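PDB 2QVW: Glp_546_48378_50642 from Giardia intestinalis, which cleaves double-stranded RNA into the 21 to 23 base-pair small interfering RNAs that direct RNA interference, probably with manganese or magnesium ions as cofactor. Local coordinates for residues F657-L669 with A740-V752. Sequence-based numbering, arbitrary orientation.
Sequences FLKCSLALHLHAL and AGAFVREHVLPQV
Val744 enters helix 657-669 as a knob, its hole formed by Leu658, Ser661, Leu662 and His665. Its two methyls straddle Ser661 and both meet Leu658 CD1; CG1, anti to the backbone N (chi1 173°), also lies 3.8 Å from Leu662 CD2, while CG2 also comes near Phe657 CE2. Next to the knob, Phe657 presents CE2 to Ala740 CB at 3.4 Å, and the backbone N of Gly741 sits at the ring's edge. The His665 imidazole lies against helix 737-748, with Arg745 CB over one face and Gly741 O near CE1; the Arg745 guanidinium plane is turned 57° from the ring, with His665 NE2 at its edge. Farther along, Leu749 CD1 packs on His665 CB (3.8 Å), and the Leu669 and Leu749 side chains meet tip to tip. Within its own helix, His665 ND1 donates to Ser661 O (3.1 Å) from above the carbonyl plane, a bent bond that probably restrains the ring. The axes, 9.6 Å apart at closest, cross at -69°. Leu728 of helix 718-735 backs Phe657 and Leu658, and the Leu658 side chain comes within about 4 Å of a bound manganese ion. No hydrogen bond spans the two segments: apolar packing and the imidazole join helix 737-748 and the 3-10 turn after it to a core helix of the second RNase III domain, beside its metal centre.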
loop_
_atom_site.group_PDB
_atom_site.type_symbol
_atom_site.label_atom_id
_atom_site.label_comp_id
_atom_site.label_asym_id
_atom_site.label_seq_id
_atom_site.Cartn_x
_atom_site.Cartn_y
_atom_site.Cartn_z
ATOM N N PHE A 657 5.228 0.635 22.023
ATOM C CA PHE A 657 4.548 1.730 21.352
ATOM C C PHE A 657 5.518 2.706 20.730
ATOM O O PHE A 657 5.332 3.133 19.597
ATOM C CB PHE A 657 3.690 2.509 22.324
ATOM C CG PHE A 657 3.012 3.692 21.696
ATOM C CD1 PHE A 657 1.909 3.511 20.859
ATOM C CD2 PHE A 657 3.470 4.985 21.927
ATOM C CE1 PHE A 657 1.275 4.592 20.268
ATOM C CE2 PHE A 657 2.834 6.079 21.333
ATOM C CZ PHE A 657 1.737 5.876 20.506
ATOM N N LEU A 658 6.536 3.084 21.493
ATOM C CA LEU A 658 7.540 4.024 21.014
ATOM C C LEU A 658 8.143 3.518 19.717
ATOM O O LEU A 658 8.291 4.277 18.748
ATOM C CB LEU A 658 8.645 4.198 22.053
ATOM C CG LEU A 658 9.781 5.124 21.622
ATOM C CD1 LEU A 658 9.197 6.432 21.101
ATOM C CD2 LEU A 658 10.723 5.366 22.793
ATOM N N LYS A 659 8.487 2.230 19.705
ATOM C CA LYS A 659 9.076 1.622 18.527
ATOM C C LYS A 659 8.143 1.757 17.338
ATOM O O LYS A 659 8.574 2.059 16.228
ATOM C CB LYS A 659 9.376 0.147 18.769
ATOM C CG LYS A 659 10.107 -0.507 17.596
ATOM C CD LYS A 659 10.189 -2.017 17.738
ATOM C CE LYS A 659 10.914 -2.637 16.549
ATOM N NZ LYS A 659 10.853 -4.131 16.533
ATOM N N CYS A 660 6.859 1.529 17.577
ATOM C CA CYS A 660 5.851 1.634 16.528
ATOM C C CYS A 660 5.691 3.093 16.079
ATOM O O CYS A 660 5.763 3.413 14.893
ATOM C CB CYS A 660 4.526 1.101 17.061
ATOM S SG CYS A 660 3.272 0.869 15.834
ATOM N N SER A 661 5.482 3.965 17.055
ATOM C CA SER A 661 5.310 5.387 16.828
ATOM C C SER A 661 6.386 5.967 15.921
ATOM O O SER A 661 6.085 6.480 14.846
ATOM C CB SER A 661 5.318 6.112 18.172
ATOM O OG SER A 661 5.112 7.505 18.011
ATOM N N LEU A 662 7.638 5.895 16.363
ATOM C CA LEU A 662 8.758 6.420 15.585
ATOM C C LEU A 662 8.771 5.926 14.154
ATOM O O LEU A 662 8.764 6.721 13.213
ATOM C CB LEU A 662 10.081 6.033 16.231
ATOM C CG LEU A 662 10.502 6.860 17.441
ATOM C CD1 LEU A 662 11.804 6.294 17.996
ATOM C CD2 LEU A 662 10.661 8.340 17.027
ATOM N N ALA A 663 8.814 4.609 14.003
ATOM C CA ALA A 663 8.823 3.981 12.691
ATOM C C ALA A 663 7.834 4.712 11.797
ATOM O O ALA A 663 8.143 5.081 10.661
ATOM C CB ALA A 663 8.429 2.517 12.823
ATOM N N LEU A 664 6.647 4.936 12.343
ATOM C CA LEU A 664 5.585 5.615 11.632
ATOM C C LEU A 664 6.009 7.023 11.254
ATOM O O LEU A 664 6.031 7.378 10.079
ATOM C CB LEU A 664 4.342 5.659 12.516
ATOM C CG LEU A 664 2.995 5.791 11.825
ATOM C CD1 LEU A 664 1.934 5.901 12.888
ATOM C CD2 LEU A 664 2.975 7.015 10.924
ATOM N N HIS A 665 6.351 7.820 12.259
ATOM C CA HIS A 665 6.768 9.197 12.031
ATOM C C HIS A 665 7.898 9.329 11.022
ATOM O O HIS A 665 7.965 10.313 10.292
ATOM C CB HIS A 665 7.168 9.861 13.351
ATOM C CG HIS A 665 6.003 10.253 14.208
ATOM N ND1 HIS A 665 5.560 9.483 15.261
ATOM C CD2 HIS A 665 5.178 11.326 14.155
ATOM C CE1 HIS A 665 4.515 10.065 15.819
ATOM N NE2 HIS A 665 4.262 11.185 15.168
ATOM N N LEU A 666 8.793 8.350 10.981
ATOM C CA LEU A 666 9.885 8.391 10.018
ATOM C C LEU A 666 9.337 7.987 8.648
ATOM O O LEU A 666 9.567 8.669 7.638
ATOM C CB LEU A 666 11.001 7.423 10.409
ATOM C CG LEU A 666 11.705 7.580 11.759
ATOM C CD1 LEU A 666 13.054 6.850 11.689
ATOM C CD2 LEU A 666 11.918 9.059 12.086
ATOM N N HIS A 667 8.615 6.866 8.636
ATOM C CA HIS A 667 8.001 6.319 7.431
ATOM C C HIS A 667 7.336 7.433 6.641
ATOM O O HIS A 667 7.453 7.508 5.420
ATOM C CB HIS A 667 6.954 5.274 7.818
ATOM C CG HIS A 667 6.310 4.596 6.651
ATOM N ND1 HIS A 667 7.008 3.780 5.788
ATOM C CD2 HIS A 667 5.030 4.604 6.207
ATOM C CE1 HIS A 667 6.185 3.314 4.864
ATOM N NE2 HIS A 667 4.978 3.799 5.096
ATOM N N ALA A 668 6.624 8.297 7.351
ATOM C CA ALA A 668 5.954 9.412 6.715
ATOM C C ALA A 668 6.975 10.465 6.316
ATOM O O ALA A 668 6.933 10.984 5.202
ATOM C CB ALA A 668 4.948 10.010 7.661
ATOM N N LEU A 669 7.894 10.764 7.232
ATOM C CA LEU A 669 8.929 11.770 7.025
ATOM C C LEU A 669 9.915 11.478 5.924
ATOM O O LEU A 669 10.437 12.399 5.300
ATOM C CB LEU A 669 9.723 11.988 8.308
ATOM C CG LEU A 669 9.274 13.081 9.282
ATOM C CD1 LEU A 669 10.169 13.043 10.512
ATOM C CD2 LEU A 669 9.346 14.445 8.611
ATOM N N ALA A 740 -0.284 10.245 22.489
ATOM C CA ALA A 740 1.065 9.752 22.732
ATOM C C ALA A 740 1.901 9.930 21.466
ATOM O O ALA A 740 3.078 10.260 21.528
ATOM C CB ALA A 740 1.025 8.277 23.131
ATOM N N GLY A 741 1.283 9.715 20.316
ATOM C CA GLY A 741 1.998 9.853 19.067
ATOM C C GLY A 741 2.568 11.241 18.892
ATOM O O GLY A 741 3.682 11.399 18.391
ATOM N N ALA A 742 1.800 12.253 19.288
ATOM C CA ALA A 742 2.251 13.645 19.181
ATOM C C ALA A 742 3.361 13.861 20.200
ATOM O O ALA A 742 4.292 14.630 19.981
ATOM C CB ALA A 742 1.090 14.598 19.456
ATOM N N PHE A 743 3.234 13.162 21.320
ATOM C CA PHE A 743 4.202 13.222 22.397
ATOM C C PHE A 743 5.546 12.791 21.831
ATOM O O PHE A 743 6.572 13.418 22.082
ATOM C CB PHE A 743 3.776 12.265 23.513
ATOM C CG PHE A 743 4.685 12.273 24.706
ATOM C CD1 PHE A 743 4.727 13.366 25.568
ATOM C CD2 PHE A 743 5.503 11.187 24.973
ATOM C CE1 PHE A 743 5.573 13.374 26.681
ATOM C CE2 PHE A 743 6.351 11.184 26.080
ATOM C CZ PHE A 743 6.383 12.282 26.934
ATOM N N VAL A 744 5.517 11.715 21.055
ATOM C CA VAL A 744 6.710 11.160 20.442
ATOM C C VAL A 744 7.331 12.065 19.376
ATOM O O VAL A 744 8.543 12.269 19.375
ATOM C CB VAL A 744 6.400 9.773 19.823
ATOM C CG1 VAL A 744 7.587 9.266 19.025
ATOM C CG2 VAL A 744 6.058 8.791 20.915
ATOM N N ARG A 745 6.516 12.612 18.475
ATOM C CA ARG A 745 7.039 13.476 17.411
ATOM C C ARG A 745 7.451 14.857 17.913
ATOM O O ARG A 745 8.136 15.609 17.221
ATOM C CB ARG A 745 6.011 13.649 16.285
ATOM C CG ARG A 745 4.831 14.551 16.615
ATOM C CD ARG A 745 4.445 15.372 15.393
ATOM N NE ARG A 745 3.192 16.106 15.578
ATOM C CZ ARG A 745 1.973 15.560 15.534
ATOM N NH1 ARG A 745 1.820 14.258 15.308
ATOM N NH2 ARG A 745 0.897 16.317 15.713
ATOM N N GLU A 746 7.022 15.185 19.123
ATOM C CA GLU A 746 7.344 16.474 19.706
ATOM C C GLU A 746 8.606 16.414 20.529
ATOM O O GLU A 746 9.436 17.316 20.465
ATOM C CB GLU A 746 6.198 16.963 20.593
ATOM C CG GLU A 746 5.092 17.656 19.832
ATOM C CD GLU A 746 5.571 18.938 19.180
ATOM O OE1 GLU A 746 6.062 19.822 19.915
ATOM O OE2 GLU A 746 5.459 19.064 17.936
ATOM N N HIS A 747 8.761 15.336 21.289
ATOM C CA HIS A 747 9.918 15.195 22.161
ATOM C C HIS A 747 11.004 14.222 21.708
ATOM O O HIS A 747 12.196 14.534 21.794
ATOM C CB HIS A 747 9.437 14.813 23.564
ATOM C CG HIS A 747 8.295 15.645 24.051
ATOM N ND1 HIS A 747 8.352 17.020 24.111
ATOM C CD2 HIS A 747 7.051 15.302 24.457
ATOM C CE1 HIS A 747 7.189 17.487 24.530
ATOM N NE2 HIS A 747 6.381 16.466 24.747
ATOM N N VAL A 748 10.594 13.054 21.226
ATOM C CA VAL A 748 11.542 12.033 20.804
ATOM C C VAL A 748 11.966 12.096 19.353
ATOM O O VAL A 748 13.133 11.878 19.043
ATOM C CB VAL A 748 10.987 10.619 21.070
ATOM C CG1 VAL A 748 12.079 9.584 20.838
ATOM C CG2 VAL A 748 10.447 10.526 22.491
ATOM N N LEU A 749 11.023 12.376 18.461
ATOM C CA LEU A 749 11.325 12.449 17.032
ATOM C C LEU A 749 12.551 13.321 16.790
ATOM O O LEU A 749 13.466 12.933 16.074
ATOM C CB LEU A 749 10.129 13.011 16.262
ATOM C CG LEU A 749 10.068 12.723 14.760
ATOM C CD1 LEU A 749 8.731 13.194 14.213
ATOM C CD2 LEU A 749 11.216 13.409 14.045
ATOM N N PRO A 750 12.579 14.516 17.392
ATOM C CA PRO A 750 13.704 15.438 17.237
ATOM C C PRO A 750 15.089 14.841 17.511
ATOM O O PRO A 750 16.084 15.298 16.953
ATOM C CB PRO A 750 13.353 16.558 18.214
ATOM C CG PRO A 750 11.868 16.604 18.129
ATOM C CD PRO A 750 11.505 15.141 18.188
ATOM N N GLN A 751 15.157 13.823 18.362
ATOM C CA GLN A 751 16.436 13.208 18.707
ATOM C C GLN A 751 16.999 12.236 17.689
ATOM O O GLN A 751 18.144 11.816 17.811
ATOM C CB GLN A 751 16.327 12.498 20.054
ATOM C CG GLN A 751 15.914 13.401 21.193
ATOM C CD GLN A 751 16.749 14.662 21.248
ATOM O OE1 GLN A 751 17.983 14.604 21.278
ATOM N NE2 GLN A 751 16.082 15.814 21.262
ATOM N N VAL A 752 16.207 11.865 16.691
ATOM C CA VAL A 752 16.689 10.934 15.680
ATOM C C VAL A 752 17.823 11.559 14.880
ATOM O O VAL A 752 17.643 12.578 14.222
ATOM C CB VAL A 752 15.547 10.487 14.724
ATOM C CG1 VAL A 752 14.918 11.687 14.056
ATOM C CG2 VAL A 752 16.089 9.528 13.686
#